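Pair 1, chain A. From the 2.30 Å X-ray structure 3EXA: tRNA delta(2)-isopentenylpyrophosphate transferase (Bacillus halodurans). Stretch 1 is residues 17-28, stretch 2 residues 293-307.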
# COMPACT_ATOMS: atom_id res chain seq x y z
N THR A 17 25.35 9.74 29.44
CA THR A 17 24.37 10.12 30.45
C THR A 17 24.82 11.32 31.28
O THR A 17 24.16 12.36 31.31
CB THR A 17 24.07 8.95 31.41
OG1 THR A 17 23.46 7.88 30.68
CG2 THR A 17 23.12 9.41 32.52
N LYS A 18 25.96 11.17 31.95
CA LYS A 18 26.49 12.23 32.79
C LYS A 18 26.73 13.54 32.06
O LYS A 18 26.34 14.61 32.54
CB LYS A 18 27.79 11.77 33.47
CG LYS A 18 28.39 12.79 34.44
CD LYS A 18 29.64 12.26 35.11
CE LYS A 18 30.34 13.34 35.95
NZ LYS A 18 29.43 13.99 36.95
N THR A 19 27.36 13.49 30.89
CA THR A 19 27.61 14.74 30.20
C THR A 19 26.31 15.41 29.78
O THR A 19 26.22 16.63 29.72
CB THR A 19 28.55 14.57 28.99
OG1 THR A 19 27.87 13.89 27.93
CG2 THR A 19 29.76 13.77 29.39
N SER A 20 25.27 14.61 29.53
CA SER A 20 23.99 15.17 29.13
C SER A 20 23.20 15.79 30.27
O SER A 20 22.54 16.80 30.08
CB SER A 20 23.14 14.11 28.42
OG SER A 20 22.89 12.99 29.25
N VAL A 21 23.25 15.21 31.47
CA VAL A 21 22.49 15.79 32.56
C VAL A 21 23.15 17.07 33.04
O VAL A 21 22.47 17.98 33.51
CB VAL A 21 22.35 14.83 33.76
CG1 VAL A 21 21.95 13.44 33.28
CG2 VAL A 21 23.65 14.78 34.53
N MSE A 22 24.47 17.14 32.92
CA MSE A 22 25.22 18.33 33.34
C MSE A 22 25.01 19.46 32.35
O MSE A 22 25.00 20.63 32.72
CB MSE A 22 26.72 18.01 33.45
CG MSE A 22 27.12 17.11 34.64
SE MSE A 22 26.69 17.74 36.46
CE MSE A 22 25.46 16.34 37.04
N LEU A 23 24.85 19.11 31.08
CA LEU A 23 24.61 20.09 30.06
C LEU A 23 23.20 20.63 30.19
O LEU A 23 22.95 21.82 29.99
CB LEU A 23 24.80 19.48 28.68
CG LEU A 23 26.24 19.34 28.22
CD1 LEU A 23 26.28 18.68 26.86
CD2 LEU A 23 26.89 20.72 28.15
N ALA A 24 22.27 19.75 30.53
CA ALA A 24 20.87 20.15 30.66
C ALA A 24 20.60 20.99 31.90
O ALA A 24 19.60 21.71 31.98
CB ALA A 24 19.97 18.91 30.67
N LYS A 25 21.50 20.90 32.88
CA LYS A 25 21.36 21.66 34.11
C LYS A 25 21.62 23.14 33.88
O LYS A 25 20.79 23.99 34.21
CB LYS A 25 22.33 21.13 35.17
CG LYS A 25 21.92 19.81 35.78
CD LYS A 25 23.01 19.29 36.69
CE LYS A 25 22.58 18.03 37.42
NZ LYS A 25 21.48 18.32 38.40
N ARG A 26 22.76 23.45 33.29
CA ARG A 26 23.10 24.85 33.03
C ARG A 26 22.48 25.37 31.74
O ARG A 26 22.74 26.50 31.34
CB ARG A 26 24.62 25.01 33.01
CG ARG A 26 25.31 24.04 32.10
CD ARG A 26 26.60 23.51 32.71
NE ARG A 26 27.74 24.42 32.60
CZ ARG A 26 29.00 24.06 32.85
NH1 ARG A 26 30.00 24.93 32.72
NH2 ARG A 26 29.25 22.81 33.21
N LEU A 27 21.65 24.55 31.10
CA LEU A 27 21.02 24.95 29.85
C LEU A 27 19.51 24.80 29.98
O LEU A 27 18.79 24.83 28.98
CB LEU A 27 21.54 24.09 28.70
CG LEU A 27 22.21 24.80 27.51
CD1 LEU A 27 23.25 25.78 27.99
CD2 LEU A 27 22.84 23.76 26.60
N ASN A 28 19.04 24.65 31.21
CA ASN A 28 17.61 24.47 31.53
C ASN A 28 16.90 23.59 30.50
O ASN A 28 15.98 24.05 29.84
CB ASN A 28 16.92 25.85 31.61
CG ASN A 28 15.48 25.77 32.12
OD1 ASN A 28 15.21 25.13 33.14
ND2 ASN A 28 14.57 26.44 31.43
N ASP A 293 39.97 15.34 31.70
CA ASP A 293 39.40 16.13 32.77
C ASP A 293 37.94 16.47 32.49
O ASP A 293 37.65 17.22 31.57
CB ASP A 293 40.23 17.41 32.95
CG ASP A 293 39.79 18.22 34.13
OD1 ASP A 293 39.65 17.65 35.23
OD2 ASP A 293 39.59 19.44 33.95
N PHE A 294 37.03 15.91 33.28
CA PHE A 294 35.62 16.17 33.07
C PHE A 294 35.22 17.63 33.20
O PHE A 294 34.67 18.20 32.28
CB PHE A 294 34.76 15.33 34.01
CG PHE A 294 33.28 15.49 33.78
CD1 PHE A 294 32.57 16.50 34.41
CD2 PHE A 294 32.62 14.68 32.86
CE1 PHE A 294 31.22 16.70 34.13
CE2 PHE A 294 31.28 14.87 32.56
CZ PHE A 294 30.57 15.89 33.20
N ASP A 295 35.48 18.22 34.37
CA ASP A 295 35.15 19.63 34.61
C ASP A 295 35.58 20.55 33.46
O ASP A 295 34.91 21.54 33.17
CB ASP A 295 35.81 20.09 35.91
CG ASP A 295 35.20 19.45 37.13
OD1 ASP A 295 35.67 19.74 38.25
OD2 ASP A 295 34.25 18.64 36.99
N LYS A 296 36.70 20.22 32.83
CA LYS A 296 37.20 21.01 31.71
C LYS A 296 36.45 20.70 30.41
O LYS A 296 36.11 21.61 29.66
CB LYS A 296 38.70 20.78 31.52
CG LYS A 296 39.38 21.73 30.53
CD LYS A 296 40.85 21.37 30.31
CE LYS A 296 41.52 22.26 29.28
NZ LYS A 296 41.65 23.67 29.75
N LYS A 297 36.18 19.42 30.13
CA LYS A 297 35.47 19.04 28.90
C LYS A 297 34.05 19.55 28.85
O LYS A 297 33.62 20.16 27.87
CB LYS A 297 35.41 17.52 28.73
CG LYS A 297 36.53 16.95 27.89
CD LYS A 297 36.52 17.48 26.47
CE LYS A 297 37.86 17.22 25.80
NZ LYS A 297 38.03 18.01 24.56
N ILE A 298 33.30 19.27 29.90
CA ILE A 298 31.90 19.68 29.96
C ILE A 298 31.79 21.19 29.78
O ILE A 298 30.82 21.67 29.19
CB ILE A 298 31.26 19.23 31.28
CG1 ILE A 298 29.79 18.90 31.05
CG2 ILE A 298 31.40 20.32 32.34
CD1 ILE A 298 28.91 20.09 30.75
N MSE A 299 32.78 21.92 30.26
CA MSE A 299 32.76 23.37 30.12
C MSE A 299 33.03 23.73 28.66
O MSE A 299 32.47 24.69 28.14
CB MSE A 299 33.82 23.99 31.05
CG MSE A 299 33.73 25.50 31.23
SE MSE A 299 34.86 26.16 32.70
CE MSE A 299 36.62 25.81 31.93
N GLU A 300 33.88 22.95 28.00
CA GLU A 300 34.20 23.20 26.59
C GLU A 300 33.01 22.85 25.72
O GLU A 300 32.73 23.55 24.74
CB GLU A 300 35.40 22.35 26.15
CG GLU A 300 35.74 22.47 24.66
CD GLU A 300 36.55 21.29 24.14
OE1 GLU A 300 37.19 20.59 24.96
OE2 GLU A 300 36.55 21.07 22.90
N ILE A 301 32.32 21.78 26.07
CA ILE A 301 31.17 21.32 25.30
C ILE A 301 29.99 22.28 25.44
O ILE A 301 29.26 22.50 24.48
CB ILE A 301 30.70 19.92 25.75
CG1 ILE A 301 31.75 18.88 25.37
CG2 ILE A 301 29.36 19.58 25.09
CD1 ILE A 301 31.43 17.50 25.87
N HIS A 302 29.80 22.82 26.65
CA HIS A 302 28.71 23.74 26.90
C HIS A 302 28.92 25.04 26.14
O HIS A 302 27.98 25.61 25.58
CB HIS A 302 28.59 24.06 28.38
CG HIS A 302 27.74 25.26 28.67
ND1 HIS A 302 28.22 26.55 28.59
CD2 HIS A 302 26.43 25.36 29.01
CE1 HIS A 302 27.24 27.40 28.86
NE2 HIS A 302 26.15 26.70 29.12
N ASN A 303 30.15 25.52 26.15
CA ASN A 303 30.45 26.73 25.44
C ASN A 303 30.12 26.55 23.96
O ASN A 303 29.41 27.37 23.38
CB ASN A 303 31.92 27.10 25.61
CG ASN A 303 32.28 28.35 24.85
OD1 ASN A 303 32.88 28.29 23.77
ND2 ASN A 303 31.90 29.50 25.39
N PHE A 304 30.59 25.45 23.36
CA PHE A 304 30.32 25.20 21.95
C PHE A 304 28.84 25.09 21.61
O PHE A 304 28.36 25.67 20.64
CB PHE A 304 31.03 23.94 21.47
CG PHE A 304 30.63 23.54 20.09
CD1 PHE A 304 29.54 22.68 19.88
CD2 PHE A 304 31.31 24.04 18.99
CE1 PHE A 304 29.12 22.34 18.58
CE2 PHE A 304 30.90 23.71 17.68
CZ PHE A 304 29.80 22.85 17.49
N ILE A 305 28.11 24.32 22.42
CA ILE A 305 26.69 24.12 22.23
C ILE A 305 25.93 25.43 22.40
O ILE A 305 25.21 25.86 21.50
CB ILE A 305 26.14 23.08 23.23
CG1 ILE A 305 26.64 21.69 22.84
CG2 ILE A 305 24.63 23.12 23.26
CD1 ILE A 305 26.19 20.59 23.79
N ALA A 306 26.11 26.07 23.55
CA ALA A 306 25.45 27.34 23.84
C ALA A 306 25.73 28.36 22.74
O ALA A 306 24.82 29.07 22.31
CB ALA A 306 25.91 27.89 25.19
N GLY A 307 26.98 28.42 22.28
CA GLY A 307 27.34 29.36 21.23
C GLY A 307 26.66 29.07 19.90
O GLY A 307 25.99 29.94 19.34

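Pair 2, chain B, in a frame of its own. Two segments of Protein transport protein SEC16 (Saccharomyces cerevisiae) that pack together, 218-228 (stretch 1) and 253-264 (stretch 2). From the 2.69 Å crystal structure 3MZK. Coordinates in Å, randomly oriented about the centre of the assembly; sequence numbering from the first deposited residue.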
# COMPACT_ATOMS: atom_id res chain seq x y z
N HIS B 218 10.17 -29.98 1.29
CA HIS B 218 10.98 -28.87 0.81
C HIS B 218 10.21 -28.04 -0.20
O HIS B 218 10.16 -26.82 -0.11
CB HIS B 218 12.27 -29.38 0.17
CG HIS B 218 13.17 -30.11 1.11
ND1 HIS B 218 13.09 -31.47 1.32
CD2 HIS B 218 14.17 -29.66 1.91
CE1 HIS B 218 14.00 -31.83 2.21
NE2 HIS B 218 14.67 -30.75 2.58
N PHE B 219 9.61 -28.72 -1.17
CA PHE B 219 8.93 -28.04 -2.26
C PHE B 219 7.73 -27.24 -1.74
O PHE B 219 7.62 -26.04 -1.99
CB PHE B 219 8.51 -29.04 -3.34
CG PHE B 219 8.43 -28.45 -4.72
CD1 PHE B 219 8.74 -29.23 -5.83
CD2 PHE B 219 8.05 -27.14 -4.92
CE1 PHE B 219 8.66 -28.70 -7.11
CE2 PHE B 219 7.97 -26.60 -6.19
CZ PHE B 219 8.28 -27.38 -7.29
N LEU B 220 6.85 -27.91 -1.01
CA LEU B 220 5.67 -27.26 -0.44
C LEU B 220 6.07 -26.08 0.44
O LEU B 220 5.47 -24.99 0.36
CB LEU B 220 4.83 -28.25 0.37
CG LEU B 220 3.99 -29.25 -0.40
CD1 LEU B 220 3.27 -30.18 0.55
CD2 LEU B 220 3.00 -28.53 -1.31
N LEU B 221 7.06 -26.30 1.29
CA LEU B 221 7.53 -25.26 2.20
C LEU B 221 7.92 -24.01 1.43
O LEU B 221 7.51 -22.91 1.79
CB LEU B 221 8.73 -25.76 3.01
CG LEU B 221 9.38 -24.74 3.93
CD1 LEU B 221 8.36 -24.11 4.86
CD2 LEU B 221 10.49 -25.40 4.73
N LEU B 222 8.68 -24.18 0.36
CA LEU B 222 9.16 -23.05 -0.41
C LEU B 222 8.03 -22.27 -1.08
O LEU B 222 8.00 -21.04 -1.01
CB LEU B 222 10.18 -23.49 -1.47
CG LEU B 222 10.71 -22.33 -2.30
CD1 LEU B 222 12.21 -22.22 -2.17
CD2 LEU B 222 10.29 -22.46 -3.75
N ILE B 223 7.12 -22.99 -1.73
CA ILE B 223 5.97 -22.36 -2.39
C ILE B 223 5.16 -21.49 -1.43
O ILE B 223 4.77 -20.37 -1.78
CB ILE B 223 5.03 -23.41 -2.99
CG1 ILE B 223 5.76 -24.21 -4.07
CG2 ILE B 223 3.81 -22.74 -3.59
CD1 ILE B 223 4.90 -25.25 -4.73
N PHE B 224 4.92 -22.00 -0.23
CA PHE B 224 4.14 -21.27 0.77
C PHE B 224 4.93 -20.11 1.37
O PHE B 224 4.36 -19.10 1.77
CB PHE B 224 3.64 -22.21 1.86
CG PHE B 224 2.66 -23.23 1.37
CD1 PHE B 224 1.63 -22.88 0.51
CD2 PHE B 224 2.78 -24.56 1.75
CE1 PHE B 224 0.74 -23.82 0.04
CE2 PHE B 224 1.89 -25.52 1.28
CZ PHE B 224 0.87 -25.14 0.43
N GLN B 225 6.25 -20.25 1.43
CA GLN B 225 7.10 -19.18 1.94
C GLN B 225 7.12 -18.00 0.99
O GLN B 225 7.04 -16.85 1.41
CB GLN B 225 8.53 -19.67 2.17
CG GLN B 225 8.68 -20.65 3.31
CD GLN B 225 8.10 -20.11 4.60
OE1 GLN B 225 8.09 -18.90 4.83
NE2 GLN B 225 7.60 -21.00 5.44
N VAL B 226 7.22 -18.29 -0.30
CA VAL B 226 7.34 -17.25 -1.31
C VAL B 226 6.15 -16.31 -1.30
O VAL B 226 6.31 -15.09 -1.32
CB VAL B 226 7.51 -17.86 -2.73
CG1 VAL B 226 7.38 -16.78 -3.80
CG2 VAL B 226 8.84 -18.59 -2.84
N PHE B 227 4.94 -16.87 -1.26
CA PHE B 227 3.74 -16.06 -1.34
C PHE B 227 3.33 -15.49 0.02
O PHE B 227 2.18 -15.14 0.24
CB PHE B 227 2.60 -16.86 -1.97
CG PHE B 227 2.85 -17.21 -3.41
CD1 PHE B 227 2.56 -16.29 -4.41
CD2 PHE B 227 3.36 -18.44 -3.75
CE1 PHE B 227 2.78 -16.61 -5.74
CE2 PHE B 227 3.58 -18.77 -5.08
CZ PHE B 227 3.30 -17.85 -6.07
N VAL B 228 4.30 -15.40 0.93
CA VAL B 228 4.07 -14.81 2.24
C VAL B 228 5.11 -13.72 2.49
O VAL B 228 4.91 -12.85 3.34
CB VAL B 228 4.11 -15.89 3.34
CG1 VAL B 228 4.50 -15.28 4.68
CG2 VAL B 228 2.77 -16.59 3.43
N LYS B 253 14.71 -25.67 -11.94
CA LYS B 253 13.80 -25.43 -13.05
C LYS B 253 12.33 -25.63 -12.68
O LYS B 253 11.50 -24.77 -12.97
CB LYS B 253 14.18 -26.30 -14.25
CG LYS B 253 15.19 -25.67 -15.16
CD LYS B 253 15.45 -26.54 -16.37
CE LYS B 253 16.50 -25.95 -17.29
NZ LYS B 253 16.79 -26.89 -18.40
N SER B 254 12.02 -26.75 -12.04
CA SER B 254 10.65 -27.05 -11.64
C SER B 254 10.20 -26.19 -10.47
O SER B 254 9.01 -25.90 -10.33
CB SER B 254 10.50 -28.54 -11.30
OG SER B 254 11.44 -28.93 -10.31
N ILE B 255 11.15 -25.78 -9.64
CA ILE B 255 10.85 -24.92 -8.50
C ILE B 255 10.35 -23.55 -8.96
O ILE B 255 9.26 -23.12 -8.59
CB ILE B 255 12.08 -24.72 -7.60
CG1 ILE B 255 12.53 -26.06 -7.01
CG2 ILE B 255 11.79 -23.73 -6.51
CD1 ILE B 255 13.73 -25.96 -6.09
N VAL B 256 11.15 -22.87 -9.76
CA VAL B 256 10.76 -21.58 -10.30
C VAL B 256 9.46 -21.71 -11.09
O VAL B 256 8.58 -20.85 -10.99
CB VAL B 256 11.88 -20.98 -11.19
CG1 VAL B 256 11.44 -19.66 -11.80
CG2 VAL B 256 13.14 -20.79 -10.37
N ALA B 257 9.33 -22.78 -11.86
CA ALA B 257 8.14 -23.02 -12.67
C ALA B 257 6.88 -23.12 -11.80
O ALA B 257 5.82 -22.62 -12.18
CB ALA B 257 8.30 -24.27 -13.52
N ALA B 258 7.02 -23.75 -10.64
CA ALA B 258 5.91 -23.87 -9.70
C ALA B 258 5.48 -22.50 -9.20
O ALA B 258 4.28 -22.20 -9.14
CB ALA B 258 6.29 -24.77 -8.54
N VAL B 259 6.45 -21.67 -8.85
CA VAL B 259 6.16 -20.33 -8.36
C VAL B 259 5.45 -19.49 -9.41
O VAL B 259 4.42 -18.88 -9.13
CB VAL B 259 7.43 -19.61 -7.88
CG1 VAL B 259 7.14 -18.14 -7.63
CG2 VAL B 259 7.98 -20.27 -6.64
N LEU B 260 5.99 -19.46 -10.62
CA LEU B 260 5.44 -18.63 -11.68
C LEU B 260 4.00 -19.01 -12.03
O LEU B 260 3.16 -18.14 -12.24
CB LEU B 260 6.33 -18.68 -12.93
CG LEU B 260 7.75 -18.15 -12.75
CD1 LEU B 260 8.54 -18.22 -14.05
CD2 LEU B 260 7.74 -16.72 -12.21
N ILE B 261 3.73 -20.31 -12.09
CA ILE B 261 2.42 -20.79 -12.53
C ILE B 261 1.36 -20.54 -11.47
O ILE B 261 0.17 -20.66 -11.74
CB ILE B 261 2.46 -22.29 -12.89
CG1 ILE B 261 1.38 -22.62 -13.91
CG2 ILE B 261 2.34 -23.14 -11.64
CD1 ILE B 261 1.48 -24.03 -14.47
N ASN B 262 1.79 -20.18 -10.27
CA ASN B 262 0.86 -19.90 -9.18
C ASN B 262 0.66 -18.41 -8.95
O ASN B 262 0.06 -18.00 -7.95
CB ASN B 262 1.33 -20.56 -7.88
CG ASN B 262 1.06 -22.04 -7.86
OD1 ASN B 262 -0.04 -22.48 -8.20
ND2 ASN B 262 2.05 -22.82 -7.48
N ILE B 263 1.19 -17.60 -9.86
CA ILE B 263 1.00 -16.15 -9.77
C ILE B 263 -0.43 -15.81 -10.18
O ILE B 263 -0.89 -16.23 -11.24
CB ILE B 263 2.00 -15.39 -10.66
CG1 ILE B 263 3.43 -15.59 -10.16
CG2 ILE B 263 1.67 -13.90 -10.69
CD1 ILE B 263 4.45 -14.80 -10.93
N PRO B 264 -1.15 -15.07 -9.33
CA PRO B 264 -2.54 -14.71 -9.62
C PRO B 264 -2.65 -13.93 -10.93
O PRO B 264 -2.00 -12.90 -11.08
CB PRO B 264 -2.92 -13.82 -8.44
CG PRO B 264 -2.02 -14.25 -7.34
CD PRO B 264 -0.72 -14.57 -8.01

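Both pairs set two helices side by side with their N-to-C directions at an acute angle, -56° in pair 1 and -41° in pair 2, with axes approaching to 10.4 Å and 10.2 Å. Fourteen central residues superpose on N, CA and C with an RMSD of 0.4 Å. The register agrees too: Leu A23 has His A302 as its nearest CA neighbour, at 6.3 Å between CA atoms, and the matching Ile B223 and Val B259 stand 6.3 Å apart, CA to CA. One helical turn earlier, Thr A19 with Ile A298 corresponds to Phe B219 with Ile B255. Neither contact contains a hydrogen bond between its stretches.

The middle position shows the first rule. Leu A23 and Ile B223 nearly coincide, their side-chain centres 0.7 Å apart, and in both the CA-to-CB bond points sideways while the end of the side chain comes nearer the partner. Leu A23 is a knob among Ile A298, Ile A301, His A302 and Ile A305, with its CD2 3.4 Å from Ile A298 CD1 and its CD1 3.6 Å from Ile A305 CD1. Ile B223 meets smaller or more polar groups: its CD1 lies 4.1 Å from Ala B258 CB, and its CG2 4.3 Å from Asn B262 ND2. Ala B258 occupies the position of Ile A301, and Asn B262 that of Ile A305.

What the small alanine leaves open, a large neighbour uses. Thr A19 is short, and its CG2 touches the edge of the Phe A294 ring, 3.7 Å from CE2. Phe B219, at the position of Thr A19, places CE2 3.4 Å from Ala B258 CB at the ring edge, while Ile B255 CG1 lies over one face. At these matched positions, pair 1 has Thr A19 and Ile A301, which do not touch, and pair 2 has Phe B219 and Ala B258, which do; the larger side chain is on the second helix in one and on the first in the other.

At the next exchange, Arg A26 and His A302 match Val B226 and Val B259. Pair 1 lays a long polar chain along an aromatic ring: Arg A26 NE lies over one face of the imidazole, and Arg A26 CG is 3.5 Å from His A302 CD2. Arg A26 remains exposed. Pair 2 buries two branched valines, Val B226 CG1 and Val B259 CG1 being 4.1 Å apart.

Near the end of the first stretch, both pairs place a large apolar side chain whose CA-to-CB bond points toward the partner. Leu A27 brings CD1 to 3.2 Å from His A302 NE2 and CD2 to 3.8 Å from Ile A305 CG2. Phe B227, the first residue to leave helical phi/psi, fills the matching site with a ring whose CZ is 3.4 Å from Val B259 O, near the ring plane. The shared backbone brings matched positions into contact, but different side chains fill them: leucine or isoleucine serves at the centre, leucine or phenylalanine near the end, and around Thr A19 and Phe B219, one turn before the centre, the larger side chain changes helix.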